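Bacteriophage virulence determinant (PDB 6GGR) probably acts as a secreted zinc metalloprotease of the PipA family, a phage-encoded Salmonella effector that blunts host NF-kappaB signalling. Local coordinates at residues Cys70-Val73 with Leu74-Leu78; Asn182-Pro186 with Val187-Thr191; Pro203-Ile206 with Ala207-Phe210. All coordinates share one frame; numbering follows the deposited sequence.

Contact 1: residues Cys70-Val73 with Leu74-Leu78; sequences CREV and LSRIL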
ATOM      1  N   CYS B  70     -18.089   2.969   7.243  1.00 62.08           N
ATOM      2  CA  CYS B  70     -17.330   3.431   6.087  1.00 55.44           C
ATOM      3  C   CYS B  70     -18.252   3.928   4.980  1.00 47.73           C
ATOM      4  O   CYS B  70     -17.938   4.916   4.307  1.00 51.00           O
ATOM      5  CB  CYS B  70     -16.421   2.312   5.576  1.00 50.64           C
ATOM      6  SG  CYS B  70     -14.990   1.972   6.652  1.00 62.17           S
ATOM      7  N   ARG B  71     -19.395   3.267   4.781  1.00 54.59           N
ATOM      8  CA  ARG B  71     -20.320   3.697   3.736  1.00 51.59           C
ATOM      9  C   ARG B  71     -20.900   5.073   4.043  1.00 54.38           C
ATOM     10  O   ARG B  71     -21.061   5.903   3.141  1.00 46.67           O
ATOM     11  CB  ARG B  71     -21.451   2.681   3.569  1.00 53.42           C
ATOM     12  CG  ARG B  71     -22.194   2.834   2.250  1.00 51.55           C
ATOM     13  CD  ARG B  71     -23.592   2.238   2.287  1.00 57.71           C
ATOM     14  NE  ARG B  71     -24.273   2.426   1.008  1.00 69.80           N
ATOM     15  CZ  ARG B  71     -25.003   3.490   0.684  1.00 76.25           C
ATOM     16  NH1 ARG B  71     -25.171   4.487   1.545  1.00 82.25           N
ATOM     17  NH2 ARG B  71     -25.571   3.560  -0.511  1.00 72.30           N
ATOM     18  N   GLU B  72     -21.245   5.323   5.308  1.00 59.03           N
ATOM     19  CA  GLU B  72     -21.740   6.639   5.698  1.00 61.35           C
ATOM     20  C   GLU B  72     -20.722   7.722   5.357  1.00 61.37           C
ATOM     21  O   GLU B  72     -21.067   8.757   4.778  1.00 58.01           O
ATOM     22  CB  GLU B  72     -22.067   6.644   7.192  1.00 68.20           C
ATOM     23  CG  GLU B  72     -22.732   7.920   7.688  1.00 82.20           C
ATOM     24  CD  GLU B  72     -21.743   8.943   8.213  1.00 95.10           C
ATOM     25  OE1 GLU B  72     -20.724   8.541   8.815  1.00 99.26           O
ATOM     26  OE2 GLU B  72     -21.985  10.152   8.021  1.00 98.09           O
ATOM     27  N   VAL B  73     -19.453   7.491   5.701  1.00 56.96           N
ATOM     28  CA  VAL B  73     -18.400   8.454   5.383  1.00 54.27           C
ATOM     29  C   VAL B  73     -18.229   8.570   3.874  1.00 48.21           C
ATOM     30  O   VAL B  73     -18.110   9.672   3.327  1.00 44.13           O
ATOM     31  CB  VAL B  73     -17.084   8.055   6.074  1.00 50.01           C
ATOM     32  CG1 VAL B  73     -15.926   8.953   5.618  1.00 49.22           C
ATOM     33  CG2 VAL B  73     -17.245   8.127   7.582  1.00 53.41           C
ATOM     34  N   LEU B  74     -18.206   7.429   3.180  1.00 47.07           N
ATOM     35  CA  LEU B  74     -18.046   7.453   1.730  1.00 49.70           C
ATOM     36  C   LEU B  74     -19.168   8.243   1.071  1.00 54.85           C
ATOM     37  O   LEU B  74     -18.933   8.990   0.113  1.00 46.37           O
ATOM     38  CB  LEU B  74     -18.001   6.024   1.182  1.00 46.59           C
ATOM     39  CG  LEU B  74     -17.914   5.887  -0.341  1.00 42.66           C
ATOM     40  CD1 LEU B  74     -16.713   6.633  -0.895  1.00 42.22           C
ATOM     41  CD2 LEU B  74     -17.854   4.430  -0.749  1.00 40.02           C
ATOM     42  N   SER B  75     -20.394   8.101   1.576  1.00 42.73           N
ATOM     43  CA  SER B  75     -21.527   8.805   0.986  1.00 43.69           C
ATOM     44  C   SER B  75     -21.380  10.314   1.136  1.00 43.06           C
ATOM     45  O   SER B  75     -21.653  11.065   0.191  1.00 42.74           O
ATOM     46  CB  SER B  75     -22.830   8.323   1.627  1.00 48.66           C
ATOM     47  OG  SER B  75     -23.946   9.013   1.092  1.00 82.45           O
ATOM     48  N   ARG B  76     -20.962  10.781   2.315  1.00 44.08           N
ATOM     49  CA  ARG B  76     -20.742  12.212   2.509  1.00 45.51           C
ATOM     50  C   ARG B  76     -19.711  12.740   1.522  1.00 41.37           C
ATOM     51  O   ARG B  76     -19.927  13.761   0.861  1.00 45.80           O
ATOM     52  CB  ARG B  76     -20.284  12.490   3.941  1.00 65.71           C
ATOM     53  CG  ARG B  76     -21.245  12.050   5.030  1.00 76.15           C
ATOM     54  CD  ARG B  76     -20.772  12.527   6.396  1.00 73.45           C
ATOM     55  NE  ARG B  76     -19.436  12.029   6.734  1.00 79.57           N
ATOM     56  CZ  ARG B  76     -18.298  12.669   6.476  1.00 84.80           C
ATOM     57  NH1 ARG B  76     -18.303  13.849   5.867  1.00 91.74           N
ATOM     58  NH2 ARG B  76     -17.140  12.126   6.830  1.00 84.36           N
ATOM     59  N   ILE B  77     -18.576  12.048   1.411  1.00 42.99           N
ATOM     60  CA  ILE B  77     -17.480  12.519   0.567  1.00 37.38           C
ATOM     61  C   ILE B  77     -17.897  12.525  -0.898  1.00 37.78           C
ATOM     62  O   ILE B  77     -17.604  13.473  -1.636  1.00 39.14           O
ATOM     63  CB  ILE B  77     -16.231  11.653   0.813  1.00 36.50           C
ATOM     64  CG1 ILE B  77     -15.668  11.960   2.206  1.00 44.92           C
ATOM     65  CG2 ILE B  77     -15.168  11.888  -0.265  1.00 34.05           C
ATOM     66  CD1 ILE B  77     -14.621  10.985   2.688  1.00 48.31           C
ATOM     67  N   LEU B  78     -18.582  11.470  -1.343  1.00 36.11           N
ATOM     68  CA  LEU B  78     -19.100  11.445  -2.708  1.00 39.66           C
ATOM     69  C   LEU B  78     -20.035  12.621  -2.952  1.00 45.05           C
ATOM     70  O   LEU B  78     -19.953  13.294  -3.984  1.00 36.62           O
ATOM     71  CB  LEU B  78     -19.829  10.127  -2.967  1.00 47.48           C
ATOM     72  CG  LEU B  78     -18.976   8.864  -3.067  1.00 47.12           C
ATOM     73  CD1 LEU B  78     -19.866   7.633  -3.019  1.00 42.31           C
ATOM     74  CD2 LEU B  78     -18.150   8.874  -4.339  1.00 48.35           C
TER

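Contact 2: residues Asn182-Pro186 with Val187-Thr191; sequences NPRGP and VVEYT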
ATOM      1  N   ASN B 182       6.004  10.108 -15.781  1.00 66.96           N
ATOM      2  CA  ASN B 182       5.261  11.086 -14.988  1.00 64.24           C
ATOM      3  C   ASN B 182       5.407  10.714 -13.517  1.00 62.77           C
ATOM      4  O   ASN B 182       5.109   9.569 -13.137  1.00 58.66           O
ATOM      5  CB  ASN B 182       3.779  11.149 -15.378  1.00 64.03           C
ATOM      6  CG  ASN B 182       3.048  12.320 -14.727  1.00 67.47           C
ATOM      7  OD1 ASN B 182       2.492  12.191 -13.638  1.00 53.69           O
ATOM      8  ND2 ASN B 182       3.054  13.468 -15.392  1.00 75.65           N
ATOM      9  N   PRO B 183       5.845  11.640 -12.657  1.00 66.97           N
ATOM     10  CA  PRO B 183       6.102  11.279 -11.252  1.00 54.79           C
ATOM     11  C   PRO B 183       4.846  11.068 -10.418  1.00 47.30           C
ATOM     12  O   PRO B 183       4.956  10.545  -9.300  1.00 46.89           O
ATOM     13  CB  PRO B 183       6.913  12.473 -10.732  1.00 59.82           C
ATOM     14  CG  PRO B 183       6.465  13.617 -11.574  1.00 63.22           C
ATOM     15  CD  PRO B 183       6.163  13.054 -12.928  1.00 72.32           C
ATOM     16  N   ARG B 184       3.667  11.451 -10.909  1.00 45.52           N
ATOM     17  CA  ARG B 184       2.428  11.356 -10.146  1.00 42.23           C
ATOM     18  C   ARG B 184       1.469  10.307 -10.688  1.00 44.21           C
ATOM     19  O   ARG B 184       0.891   9.540  -9.912  1.00 44.09           O
ATOM     20  CB  ARG B 184       1.722  12.722 -10.121  1.00 42.70           C
ATOM     21  CG  ARG B 184       2.484  13.815  -9.385  1.00 50.33           C
ATOM     22  CD  ARG B 184       1.888  15.182  -9.669  1.00 52.06           C
ATOM     23  NE  ARG B 184       2.002  15.539 -11.082  1.00 51.41           N
ATOM     24  CZ  ARG B 184       3.037  16.176 -11.622  1.00 60.01           C
ATOM     25  NH1 ARG B 184       4.069  16.542 -10.872  1.00 56.90           N
ATOM     26  NH2 ARG B 184       3.040  16.454 -12.920  1.00 73.71           N
ATOM     27  N   GLY B 185       1.267  10.261 -12.001  1.00 47.55           N
ATOM     28  CA  GLY B 185       0.286   9.377 -12.582  1.00 51.46           C
ATOM     29  C   GLY B 185      -1.080  10.033 -12.645  1.00 46.04           C
ATOM     30  O   GLY B 185      -1.310  11.097 -12.063  1.00 42.94           O
ATOM     31  N   PRO B 186      -2.022   9.393 -13.345  1.00 49.04           N
ATOM     32  CA  PRO B 186      -3.333  10.030 -13.561  1.00 54.87           C
ATOM     33  C   PRO B 186      -4.194  10.122 -12.311  1.00 52.12           C
ATOM     34  O   PRO B 186      -4.962  11.083 -12.173  1.00 41.00           O
ATOM     35  CB  PRO B 186      -3.982   9.128 -14.619  1.00 60.10           C
ATOM     36  CG  PRO B 186      -3.349   7.796 -14.411  1.00 45.92           C
ATOM     37  CD  PRO B 186      -1.933   8.072 -13.987  1.00 46.37           C
ATOM     38  N   VAL B 187      -4.112   9.149 -11.404  1.00 42.25           N
ATOM     39  CA  VAL B 187      -5.002   9.140 -10.246  1.00 43.38           C
ATOM     40  C   VAL B 187      -4.612  10.230  -9.258  1.00 38.49           C
ATOM     41  O   VAL B 187      -5.477  10.904  -8.683  1.00 34.68           O
ATOM     42  CB  VAL B 187      -4.999   7.746  -9.594  1.00 39.10           C
ATOM     43  CG1 VAL B 187      -5.799   7.743  -8.292  1.00 34.87           C
ATOM     44  CG2 VAL B 187      -5.573   6.735 -10.566  1.00 47.35           C
ATOM     45  N   VAL B 188      -3.311  10.408  -9.029  1.00 35.75           N
ATOM     46  CA  VAL B 188      -2.853  11.481  -8.152  1.00 40.42           C
ATOM     47  C   VAL B 188      -3.286  12.832  -8.708  1.00 40.30           C
ATOM     48  O   VAL B 188      -3.829  13.676  -7.986  1.00 35.84           O
ATOM     49  CB  VAL B 188      -1.327  11.404  -7.966  1.00 37.83           C
ATOM     50  CG1 VAL B 188      -0.800  12.651  -7.258  1.00 37.57           C
ATOM     51  CG2 VAL B 188      -0.951  10.146  -7.177  1.00 40.59           C
ATOM     52  N   GLU B 189      -3.062  13.056 -10.003  1.00 38.72           N
ATOM     53  CA  GLU B 189      -3.380  14.358 -10.578  1.00 35.45           C
ATOM     54  C   GLU B 189      -4.873  14.642 -10.483  1.00 33.49           C
ATOM     55  O   GLU B 189      -5.283  15.730 -10.063  1.00 38.62           O
ATOM     56  CB  GLU B 189      -2.889  14.435 -12.026  1.00 37.78           C
ATOM     57  CG  GLU B 189      -1.368  14.359 -12.140  1.00 41.88           C
ATOM     58  CD  GLU B 189      -0.811  15.146 -13.309  1.00 62.95           C
ATOM     59  OE1 GLU B 189      -1.604  15.623 -14.147  1.00 61.55           O
ATOM     60  OE2 GLU B 189       0.430  15.286 -13.388  1.00 59.25           O
ATOM     61  N   TYR B 190      -5.705  13.665 -10.855  1.00 38.05           N
ATOM     62  CA  TYR B 190      -7.147  13.794 -10.659  1.00 32.91           C
ATOM     63  C   TYR B 190      -7.473  14.109  -9.206  1.00 31.71           C
ATOM     64  O   TYR B 190      -8.249  15.026  -8.914  1.00 31.71           O
ATOM     65  CB  TYR B 190      -7.855  12.502 -11.079  1.00 36.13           C
ATOM     66  CG  TYR B 190      -8.272  12.422 -12.530  1.00 35.20           C
ATOM     67  CD1 TYR B 190      -8.888  13.495 -13.165  1.00 39.86           C
ATOM     68  CD2 TYR B 190      -8.070  11.260 -13.261  1.00 37.74           C
ATOM     69  CE1 TYR B 190      -9.280  13.413 -14.490  1.00 38.83           C
ATOM     70  CE2 TYR B 190      -8.454  11.169 -14.587  1.00 44.33           C
ATOM     71  CZ  TYR B 190      -9.059  12.247 -15.196  1.00 42.06           C
ATOM     72  OH  TYR B 190      -9.443  12.156 -16.514  1.00 43.50           O
ATOM     73  N   THR B 191      -6.894  13.344  -8.277  1.00 34.78           N
ATOM     74  CA  THR B 191      -7.185  13.549  -6.865  1.00 29.29           C
ATOM     75  C   THR B 191      -6.779  14.950  -6.423  1.00 26.51           C
ATOM     76  O   THR B 191      -7.537  15.627  -5.719  1.00 29.35           O
ATOM     77  CB  THR B 191      -6.482  12.477  -6.026  1.00 32.68           C
ATOM     78  OG1 THR B 191      -6.937  11.179  -6.437  1.00 29.56           O
ATOM     79  CG2 THR B 191      -6.780  12.650  -4.547  1.00 25.30           C
TER

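Contact 3: residues Pro203-Ile206 with Ala207-Phe210; sequences PPRI and AYEF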
ATOM      1  N   PRO B 203      -1.839  20.567   0.654  1.00 41.26           N
ATOM      2  CA  PRO B 203      -1.033  20.840  -0.533  1.00 39.35           C
ATOM      3  C   PRO B 203      -1.159  19.706  -1.526  1.00 37.79           C
ATOM      4  O   PRO B 203      -1.312  18.534  -1.137  1.00 30.98           O
ATOM      5  CB  PRO B 203       0.396  20.942   0.026  1.00 49.66           C
ATOM      6  CG  PRO B 203       0.254  21.101   1.497  1.00 41.65           C
ATOM      7  CD  PRO B 203      -1.014  20.421   1.864  1.00 39.94           C
ATOM      8  N   PRO B 204      -1.100  20.000  -2.823  1.00 36.82           N
ATOM      9  CA  PRO B 204      -1.200  18.921  -3.811  1.00 31.37           C
ATOM     10  C   PRO B 204      -0.000  17.989  -3.756  1.00 34.85           C
ATOM     11  O   PRO B 204       1.105  18.369  -3.362  1.00 35.82           O
ATOM     12  CB  PRO B 204      -1.280  19.661  -5.150  1.00 37.62           C
ATOM     13  CG  PRO B 204      -0.730  21.008  -4.885  1.00 48.84           C
ATOM     14  CD  PRO B 204      -1.017  21.326  -3.455  1.00 40.49           C
ATOM     15  N   ARG B 205      -0.240  16.749  -4.167  1.00 31.22           N
ATOM     16  CA  ARG B 205       0.760  15.690  -4.110  1.00 36.80           C
ATOM     17  C   ARG B 205       1.616  15.757  -5.368  1.00 38.07           C
ATOM     18  O   ARG B 205       1.132  15.483  -6.470  1.00 33.25           O
ATOM     19  CB  ARG B 205       0.066  14.339  -3.980  1.00 38.04           C
ATOM     20  CG  ARG B 205       0.979  13.140  -3.844  1.00 38.46           C
ATOM     21  CD  ARG B 205       0.130  11.893  -3.732  1.00 35.15           C
ATOM     22  NE  ARG B 205       0.898  10.686  -3.458  1.00 31.36           N
ATOM     23  CZ  ARG B 205       0.358   9.476  -3.370  1.00 32.11           C
ATOM     24  NH1 ARG B 205      -0.955   9.318  -3.532  1.00 30.40           N
ATOM     25  NH2 ARG B 205       1.125   8.424  -3.117  1.00 35.94           N
ATOM     26  N   ILE B 206       2.896  16.107  -5.205  1.00 37.50           N
ATOM     27  CA  ILE B 206       3.774  16.339  -6.347  1.00 36.55           C
ATOM     28  C   ILE B 206       4.403  15.063  -6.881  1.00 41.87           C
ATOM     29  O   ILE B 206       4.935  15.073  -8.002  1.00 41.78           O
ATOM     30  CB  ILE B 206       4.891  17.342  -5.990  1.00 49.02           C
ATOM     31  CG1 ILE B 206       5.863  16.743  -4.964  1.00 55.33           C
ATOM     32  CG2 ILE B 206       4.281  18.640  -5.467  1.00 46.71           C
ATOM     33  CD1 ILE B 206       7.012  17.662  -4.585  1.00 51.80           C
ATOM     34  N   ALA B 207       4.366  13.968  -6.123  1.00 45.88           N
ATOM     35  CA  ALA B 207       4.951  12.711  -6.562  1.00 47.76           C
ATOM     36  C   ALA B 207       4.240  11.565  -5.859  1.00 43.87           C
ATOM     37  O   ALA B 207       3.774  11.709  -4.725  1.00 39.72           O
ATOM     38  CB  ALA B 207       6.454  12.658  -6.274  1.00 50.53           C
ATOM     39  N   TYR B 208       4.164  10.425  -6.546  1.00 39.62           N
ATOM     40  CA  TYR B 208       3.537   9.251  -5.949  1.00 51.93           C
ATOM     41  C   TYR B 208       4.435   8.630  -4.883  1.00 44.47           C
ATOM     42  O   TYR B 208       3.962   8.277  -3.797  1.00 43.82           O
ATOM     43  CB  TYR B 208       3.194   8.226  -7.030  1.00 56.22           C
ATOM     44  CG  TYR B 208       2.447   7.023  -6.505  1.00 52.56           C
ATOM     45  CD1 TYR B 208       1.079   7.079  -6.271  1.00 43.40           C
ATOM     46  CD2 TYR B 208       3.109   5.829  -6.242  1.00 55.16           C
ATOM     47  CE1 TYR B 208       0.391   5.984  -5.789  1.00 46.48           C
ATOM     48  CE2 TYR B 208       2.430   4.727  -5.762  1.00 48.83           C
ATOM     49  CZ  TYR B 208       1.070   4.810  -5.538  1.00 51.87           C
ATOM     50  OH  TYR B 208       0.381   3.721  -5.059  1.00 50.20           O
ATOM     51  N   GLU B 209       5.726   8.498  -5.167  1.00 41.71           N
ATOM     52  CA  GLU B 209       6.691   7.974  -4.213  1.00 42.60           C
ATOM     53  C   GLU B 209       7.627   9.084  -3.753  1.00 51.48           C
ATOM     54  O   GLU B 209       7.742  10.136  -4.388  1.00 67.38           O
ATOM     55  CB  GLU B 209       7.491   6.817  -4.825  1.00 55.67           C
ATOM     56  CG  GLU B 209       6.927   5.435  -4.482  1.00 56.84           C
ATOM     57  CD  GLU B 209       6.913   4.477  -5.661  1.00 78.60           C
ATOM     58  OE1 GLU B 209       7.541   4.783  -6.696  1.00 88.13           O
ATOM     59  OE2 GLU B 209       6.265   3.414  -5.551  1.00 86.04           O
ATOM     60  N   PHE B 210       8.289   8.839  -2.625  1.00 55.91           N
ATOM     61  CA  PHE B 210       9.191   9.819  -2.046  1.00 53.31           C
ATOM     62  C   PHE B 210      10.512   9.861  -2.811  1.00 52.26           C
ATOM     63  O   PHE B 210      10.821   8.990  -3.628  1.00 60.68           O
ATOM     64  CB  PHE B 210       9.460   9.502  -0.574  1.00 66.51           C
ATOM     65  CG  PHE B 210       8.336   9.877   0.343  1.00 63.12           C
ATOM     66  CD1 PHE B 210       8.013  11.208   0.551  1.00 56.39           C
ATOM     67  CD2 PHE B 210       7.614   8.901   1.012  1.00 52.99           C
ATOM     68  CE1 PHE B 210       6.980  11.561   1.396  1.00 47.02           C
ATOM     69  CE2 PHE B 210       6.580   9.248   1.863  1.00 53.55           C
ATOM     70  CZ  PHE B 210       6.263  10.582   2.054  1.00 39.57           C
TER
HETATM   71  O   HOH W   1       3.710  10.754  -2.109  1.00 32.71           O

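Contact 1: residues Cys70-Val73 with Leu74-Leu78
E72 and R76, one turn apart on helix 64-84, form the looser, solvent-facing half of this contact, whereas V73 and I77 belong to its packed half. The glutamate chain leaves the helix extended and then turns sharply at chi2 (-93°), a bend that swings OE2 back to meet NE of R76 at 3.4 Å in a salt bridge. The carboxylate oxygen sits at the guanidinium edge, near its plane, although the two flat groups are turned 36° apart. R76 crosses V73 obliquely, and its NH2 comes within 3.6 Å of V73 CG1. V73 CG1 also meets I77 CD1 at 3.8 Å, an apolar contact. The backbone holds this spacing with the usual helical bonds, L74 N to C70 O at 2.8 Å and I77 N to V73 O at 3.1 Å. Exposed E72 and R76 on one side and buried L74 and I77 on another give this part of helix 64-84 an amphipathic character. In the fold, V73, L74 and I77 pack on F164 of helix 160-173, R71 and S75 cover A46 of helix 45-49, and C70 reaches A111 of strand 107-111.

Contact 2: residues Asn182-Pro186 with Val187-Thr191
R184 and E189 meet because each turns its CG anti to its own carbonyl carbon, with chi1 -65° in both, and because the arginine bends once more at chi3 (-64°) to lay its guanidinium edge beside the glutamate. One oxygen takes the whole grip. E189 OE2 accepts from R184 NE at 2.8 Å and from R184 NH2 at 2.9 Å, lying almost exactly in the guanidinium plane. The NE bond arrives on the anti side of the carboxylate and somewhat out of its plane, while NH2 comes nearly straight at the oxygen, from the same face. The other oxygen, OE1, is held by R26 and by the backbone N of S23, so this carboxylate bridges two arginines and the N-terminal part of the chain.

N182 prepares the approach to the helix as an Asx turn. Its OD1 receives G185 N at 2.8 Å and, from above the carbonyl plane, R184 N at 3.1 Å. G185 occupies the N-cap position, and its O takes a weak bond from E189 N at 3.3 Å; P186 O takes a firmer one from Y190 N at 3.0 Å. V188 packs against the arginine stem, CG1 lying 3.8 Å from R184 CB with the two side chains at about a right angle, while V187 packs towards the zinc-site residues H170 and D177.

With two arginines sharing one buried carboxylate at the start of helix 186-197, E189 is probably kept ionised, and its fixed orientation ties the helix start to the preceding turn.

Contact 3: residues Pro203-Ile206 with Ala207-Phe210
R205 reaches forward along the chain to Y208, and hydrogen bonds carry most of the contact. The arginine is fully extended, with CG anti to the backbone N (chi1 -177°), which carries its guanidinium past A207 to the next residue. There NH2 donates to Y208 O at 2.9 Å, approaching in the carbonyl plane on a lone pair, while the oxygen lies tilted from the plane of the guanidinium. NE gives a weak, more bent bond to A207 O at 3.3 Å.

A water adds a second layer to this network. It accepts from R205 NE at 3.1 Å and also lies in hydrogen-bonding geometry with A207 O, at 2.8 Å, and Y208 O, at 3.0 Å. More acceptors surround it than it has protons, so these bonds need not all be made at once.

The aromatic contact runs alongside. R205 and Y208 point the same way, and the NH2 end of the guanidinium lies over one face of the phenol ring near CD1, at 3.4 Å from that atom, with the two planes 21° apart. Y208 thus offers R205 a carbonyl acceptor and a ring face alongside.

Apolar packing is slight: I206 CG1 only approaches A207 CB, at 4.3 Å.

The contact stands beside the zinc site, R205 touching H166 and Y208 touching D177, and it also faces a partner. R205 NH2 bonds to the backbone of another protein chain, and Y208 OH does so weakly. Chemically, a charged donor set beside a ring, bonded to one carbonyl and weakly to a second, is consistent with R205 and Y208 helping to hold the partner chain beside the metal site.

From the N terminus the chain first meets contact 1, within helix 64-84, where both segments share a single helix and no long loop is closed. Contact 2 follows after helix 160-173, joining the turn at 182-186 to the first turns of helix 186-197. Contact 3 comes last, in the tail beyond that helix. The three lie in series, none enclosing or crossing another. Contact 1 stands apart, its centre about 23 Å from that of contact 2 on the far side of the chain's centre. Contacts 2 and 3 touch: P183 O lies 2.9 Å from Y208 N, probably a hydrogen bond, and V188 packs on R205, so the tail returns against the turn.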